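Local coordinates for 6-aminohexanoate-cyclic-dimer hydrolase (Arthrobacter sp., PDB 3A2Q), which hydrolyses the cyclic dimer of 6-aminohexanoate, a nylon-6 by-product, opening one amide bond to give the linear dimer, at residues 138-143 / 157-162; 177-182 / 213-218. The protein carries 1 engineered substitution. All blocks are in the same frame, centred on the assembly; numbering follows the deposited sequence.

Interaction 1 of 2, residues 138-143 / 157-162; sequences RNPWNL and AVAAAL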
loop_
_atom_site.group_PDB
_atom_site.type_symbol
_atom_site.label_atom_id
_atom_site.label_comp_id
_atom_site.label_asym_id
_atom_site.label_seq_id
_atom_site.Cartn_x
_atom_site.Cartn_y
_atom_site.Cartn_z
ATOM N N ARG A 138 1.499 -12.571 9.875
ATOM C CA ARG A 138 0.572 -12.351 10.973
ATOM C C ARG A 138 0.628 -10.944 11.545
ATOM O O ARG A 138 1.661 -10.279 11.494
ATOM C CB ARG A 138 0.835 -13.390 12.067
ATOM C CG ARG A 138 0.626 -14.822 11.577
ATOM C CD ARG A 138 1.027 -15.861 12.621
ATOM N NE ARG A 138 0.680 -17.219 12.197
ATOM C CZ ARG A 138 -0.536 -17.751 12.283
ATOM N NH1 ARG A 138 -1.543 -17.049 12.784
ATOM N NH2 ARG A 138 -0.752 -18.988 11.860
ATOM N N ASN A 139 -0.498 -10.507 12.102
ATOM C CA ASN A 139 -0.621 -9.167 12.658
ATOM C C ASN A 139 0.055 -8.983 14.013
ATOM O O ASN A 139 -0.240 -9.696 14.972
ATOM C CB ASN A 139 -2.100 -8.802 12.772
ATOM C CG ASN A 139 -2.328 -7.307 12.801
ATOM O OD1 ASN A 139 -1.732 -6.595 13.602
ATOM N ND2 ASN A 139 -3.202 -6.824 11.921
ATOM N N PRO A 140 0.982 -8.017 14.105
ATOM C CA PRO A 140 1.705 -7.726 15.348
ATOM C C PRO A 140 0.761 -7.366 16.498
ATOM O O PRO A 140 1.101 -7.535 17.670
ATOM C CB PRO A 140 2.610 -6.555 14.963
ATOM C CG PRO A 140 2.810 -6.740 13.480
ATOM C CD PRO A 140 1.458 -7.165 13.001
ATOM N N TRP A 141 -0.423 -6.861 16.160
ATOM C CA TRP A 141 -1.398 -6.481 17.174
ATOM C C TRP A 141 -2.166 -7.696 17.690
ATOM O O TRP A 141 -2.681 -7.680 18.803
ATOM C CB TRP A 141 -2.386 -5.443 16.618
ATOM C CG TRP A 141 -1.739 -4.155 16.193
ATOM C CD1 TRP A 141 -1.077 -3.915 15.024
ATOM C CD2 TRP A 141 -1.651 -2.945 16.958
ATOM N NE1 TRP A 141 -0.579 -2.632 15.012
ATOM C CE2 TRP A 141 -0.916 -2.014 16.188
ATOM C CE3 TRP A 141 -2.121 -2.558 18.221
ATOM C CZ2 TRP A 141 -0.637 -0.717 16.640
ATOM C CZ3 TRP A 141 -1.842 -1.261 18.672
ATOM C CH2 TRP A 141 -1.106 -0.361 17.881
ATOM N N ASN A 142 -2.244 -8.736 16.865
ATOM C CA ASN A 142 -2.936 -9.977 17.209
ATOM C C ASN A 142 -2.501 -11.034 16.193
ATOM O O ASN A 142 -2.982 -11.053 15.064
ATOM C CB ASN A 142 -4.449 -9.773 17.128
ATOM C CG ASN A 142 -5.219 -10.930 17.705
ATOM O OD1 ASN A 142 -4.877 -12.088 17.484
ATOM N ND2 ASN A 142 -6.282 -10.624 18.442
ATOM N N LEU A 143 -1.601 -11.920 16.610
ATOM C CA LEU A 143 -1.055 -12.958 15.730
ATOM C C LEU A 143 -2.054 -13.880 15.034
ATOM O O LEU A 143 -1.711 -14.562 14.064
ATOM C CB LEU A 143 -0.026 -13.788 16.499
ATOM C CG LEU A 143 1.143 -12.958 17.038
ATOM C CD1 LEU A 143 2.086 -13.843 17.840
ATOM C CD2 LEU A 143 1.877 -12.294 15.876
ATOM N N ALA A 157 5.665 -5.067 8.984
ATOM C CA ALA A 157 7.056 -4.761 9.296
ATOM C C ALA A 157 7.178 -3.402 9.971
ATOM O O ALA A 157 7.828 -3.271 11.006
ATOM C CB ALA A 157 7.896 -4.793 8.027
ATOM N N VAL A 158 6.550 -2.388 9.386
ATOM C CA VAL A 158 6.600 -1.048 9.950
ATOM C C VAL A 158 5.880 -0.976 11.297
ATOM O O VAL A 158 6.322 -0.284 12.209
ATOM C CB VAL A 158 5.989 -0.011 8.970
ATOM C CG1 VAL A 158 5.967 1.377 9.616
ATOM C CG2 VAL A 158 6.808 0.017 7.685
ATOM N N ALA A 159 4.780 -1.709 11.422
ATOM C CA ALA A 159 4.020 -1.718 12.665
ATOM C C ALA A 159 4.836 -2.343 13.801
ATOM O O ALA A 159 4.660 -1.991 14.964
ATOM C CB ALA A 159 2.723 -2.485 12.469
ATOM N N ALA A 160 5.729 -3.264 13.450
ATOM C CA ALA A 160 6.569 -3.950 14.432
ATOM C C ALA A 160 7.966 -3.346 14.534
ATOM O O ALA A 160 8.860 -3.929 15.145
ATOM C CB ALA A 160 6.671 -5.424 14.085
ATOM N N ALA A 161 8.147 -2.181 13.923
ATOM C CA ALA A 161 9.421 -1.472 13.948
ATOM C C ALA A 161 10.606 -2.213 13.328
ATOM O O ALA A 161 11.749 -2.006 13.737
ATOM C CB ALA A 161 9.754 -1.068 15.380
ATOM N N LEU A 162 10.348 -3.065 12.339
ATOM C CA LEU A 162 11.439 -3.778 11.684
ATOM C C LEU A 162 12.138 -2.778 10.760
ATOM O O LEU A 162 13.238 -3.027 10.263
ATOM C CB LEU A 162 10.910 -4.970 10.884
ATOM C CG LEU A 162 9.966 -5.923 11.625
ATOM C CD1 LEU A 162 9.744 -7.167 10.778
ATOM C CD2 LEU A 162 10.552 -6.302 12.976
#
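Pro-140 and Trp-141 meet the C-terminal end of helix 152-159 at the methyl of Ala-159, and that of Ala-160 just beyond it, a small buried contact away from the catalytic and ligand sites. The Trp-141 side chain can be followed outward. Its CB leaves the backbone with CG anti to the carbonyl carbon (chi1 -62°), which sends the indole toward the helix end. Next comes CD1, 3.1 Å from Asn-139 OD1, which lies at the ring edge in the indole plane. At NE1 the ring reaches the helix: Ala-159 CB approaches obliquely at 4.2 Å, while the N-H itself is used by Cys-182 O. From NE1 the six-membered ring runs away from Ala-159; elsewhere the side chain touches Pro-481.

Pro-140 gives the larger share of the contact on this side. Its CG rests 4.1 Å from Ala-160 CB and somewhat farther from Ala-159 CB, so the proline ring faces both methyls with one carbon. Asn-139 fixes the start of this turn from both ends of its amide: OD1 accepts from Trp-141 N at 2.9 Å, and ND2 gives its hydrogens to Val-181 O and Ser-146 O. The example thus joins two compact chain reversals, an Asx turn within a type I beta turn on one side and, on the other, a Schellman motif with Ala-161 as its C-prime residue, ending the helix.

Interaction 2 of 2, residues 177-182 / 213-218; sequences IPASVC and GLFARS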
loop_
_atom_site.group_PDB
_atom_site.type_symbol
_atom_site.label_atom_id
_atom_site.label_comp_id
_atom_site.label_asym_id
_atom_site.label_seq_id
_atom_site.Cartn_x
_atom_site.Cartn_y
_atom_site.Cartn_z
ATOM N N ILE A 177 -4.893 -0.594 2.748
ATOM C CA ILE A 177 -5.513 -1.653 3.548
ATOM C C ILE A 177 -4.557 -2.180 4.624
ATOM O O ILE A 177 -4.902 -2.200 5.806
ATOM C CB ILE A 177 -6.031 -2.802 2.634
ATOM C CG1 ILE A 177 -7.176 -2.267 1.766
ATOM C CG2 ILE A 177 -6.536 -3.969 3.481
ATOM C CD1 ILE A 177 -7.618 -3.174 0.638
ATOM N N PRO A 178 -3.344 -2.615 4.238
ATOM C CA PRO A 178 -2.411 -3.113 5.254
ATOM C C PRO A 178 -2.091 -2.044 6.299
ATOM O O PRO A 178 -1.847 -2.362 7.458
ATOM C CB PRO A 178 -1.181 -3.512 4.440
ATOM C CG PRO A 178 -1.750 -3.846 3.093
ATOM C CD PRO A 178 -2.790 -2.785 2.884
ATOM N N ALA A 179 -2.076 -0.777 5.881
ATOM C CA ALA A 179 -1.794 0.318 6.805
ATOM C C ALA A 179 -2.925 0.423 7.823
ATOM O O ALA A 179 -2.681 0.553 9.017
ATOM C CB ALA A 179 -1.650 1.649 6.041
ATOM N N SER A 180 -4.163 0.368 7.342
ATOM C CA SER A 180 -5.325 0.446 8.225
ATOM C C SER A 180 -5.310 -0.712 9.228
ATOM O O SER A 180 -5.445 -0.520 10.440
ATOM C CB SER A 180 -6.612 0.381 7.394
ATOM O OG SER A 180 -7.768 0.350 8.223
ATOM N N VAL A 181 -5.132 -1.917 8.699
ATOM C CA VAL A 181 -5.119 -3.137 9.504
ATOM C C VAL A 181 -3.951 -3.241 10.483
ATOM O O VAL A 181 -4.095 -3.836 11.555
ATOM C CB VAL A 181 -5.117 -4.376 8.574
ATOM C CG1 VAL A 181 -4.883 -5.663 9.378
ATOM C CG2 VAL A 181 -6.424 -4.438 7.815
ATOM N N CYS A 182 -2.808 -2.655 10.128
ATOM C CA CYS A 182 -1.619 -2.715 10.976
ATOM C C CYS A 182 -1.301 -1.460 11.780
ATOM O O CYS A 182 -0.275 -1.398 12.453
ATOM C CB CYS A 182 -0.401 -3.103 10.139
ATOM S SG CYS A 182 -0.536 -4.762 9.431
ATOM N N GLY A 213 3.289 2.740 -3.614
ATOM C CA GLY A 213 2.923 3.500 -2.431
ATOM C C GLY A 213 3.956 3.501 -1.324
ATOM O O GLY A 213 5.017 2.881 -1.450
ATOM N N LEU A 214 3.624 4.168 -0.219
ATOM C CA LEU A 214 4.549 4.327 0.899
ATOM C C LEU A 214 3.954 4.050 2.271
ATOM O O LEU A 214 2.783 4.357 2.527
ATOM C CB LEU A 214 5.094 5.755 0.883
ATOM C CG LEU A 214 5.652 6.219 -0.466
ATOM C CD1 LEU A 214 5.799 7.733 -0.466
ATOM C CD2 LEU A 214 6.979 5.528 -0.736
ATOM N N PHE A 215 4.792 3.493 3.150
ATOM C CA PHE A 215 4.432 3.155 4.527
ATOM C C PHE A 215 5.353 3.897 5.490
ATOM O O PHE A 215 6.550 3.989 5.245
ATOM C CB PHE A 215 4.632 1.658 4.792
ATOM C CG PHE A 215 3.563 0.779 4.231
ATOM C CD1 PHE A 215 2.317 0.694 4.850
ATOM C CD2 PHE A 215 3.809 0.005 3.104
ATOM C CE1 PHE A 215 1.328 -0.158 4.352
ATOM C CE2 PHE A 215 2.830 -0.850 2.596
ATOM C CZ PHE A 215 1.589 -0.931 3.222
ATOM N N ALA A 216 4.790 4.390 6.591
ATOM C CA ALA A 216 5.544 5.091 7.632
ATOM C C ALA A 216 4.672 5.239 8.882
ATOM O O ALA A 216 3.497 4.875 8.877
ATOM C CB ALA A 216 5.991 6.470 7.135
ATOM N N ARG A 217 5.246 5.766 9.960
ATOM C CA ARG A 217 4.477 5.965 11.180
ATOM C C ARG A 217 4.229 7.449 11.464
ATOM O O ARG A 217 3.576 7.804 12.447
ATOM C CB ARG A 217 5.170 5.295 12.377
ATOM C CG ARG A 217 5.180 3.767 12.308
ATOM C CD ARG A 217 5.562 3.159 13.650
ATOM N NE ARG A 217 6.881 3.606 14.083
ATOM C CZ ARG A 217 8.030 3.088 13.662
ATOM N NH1 ARG A 217 8.043 2.085 12.793
ATOM N NH2 ARG A 217 9.173 3.593 14.096
ATOM N N SER A 218 4.749 8.318 10.602
ATOM C CA SER A 218 4.539 9.753 10.769
ATOM C C SER A 218 4.234 10.387 9.418
ATOM O O SER A 218 4.661 9.888 8.377
ATOM C CB SER A 218 5.774 10.427 11.375
ATOM O OG SER A 218 6.855 10.432 10.460
#
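Phe-215 extends its ring from strand 211-216 to Pro-178 and Ala-179 on helix 176-182, and this one aromatic group makes the whole contact from the strand side. With CG anti to the carbonyl carbon (chi1 -77°), the ring points away from the sheet and meets the helix with its outer carbons. The tight part centres on CE1, which lies 3.8 Å from Ala-179 N and 3.9 Å from Ala-179 CB. The backbone nitrogen sits at the ring edge, near its plane, in van der Waals contact rather than stacked on the aromatic face. Next to CE1, CZ meets Pro-178 CB at 4.0 Å, the proline carbon approaching obliquely. No hydrogen bond crosses between the segments; the side chains meet through apolar carbons.

The setting is the central mixed sheet of the amidase family, in which strand 211-216 runs between strands 165-170 and 185-188 and is antiparallel to both. Phe-215 is hydrogen-bonded through its backbone to Ala-166, and its side chain also packs on Ser-154 of helix 152-159. Pro-178 lies close to the catalytic centre: about 5 Å separates the nearest side-chain atoms of Pro-178 and Ala-174, an engineered residue at the position that, by similarity, forms the acyl-ester intermediate.

On the looser side, past the strand, the chain turns away from helix 176-182, becomes partly exposed and makes no contact across the two segments. There Arg-217 makes a cation-pi contact with Trp-7 while its NH1 hydrogen-bonds to Val-158 O, and Ser-218, the N-cap of helix 219-229, accepts from Asp-221 N through OG.

How the interactions relate
Read from the N terminus, interaction 1 comes first: after strand 113-118, the turn at 138-143 closes a loop on the end of helix 152-159, with 13 residues between the segments. The chain then passes through strand 165-170 and enters helix 176-182, where interaction 2 opens; it closes on strand 211-216, 30 residues later. The two are in series, neither nested nor crossing, with centres 11 Å apart. They are nevertheless joined side by side, Val-158 CG2 packing 4.0 Å from Phe-215 CB. Together they tie the 138-143 turn and helices 152-159 and 176-182 to strand 211-216 of the central sheet.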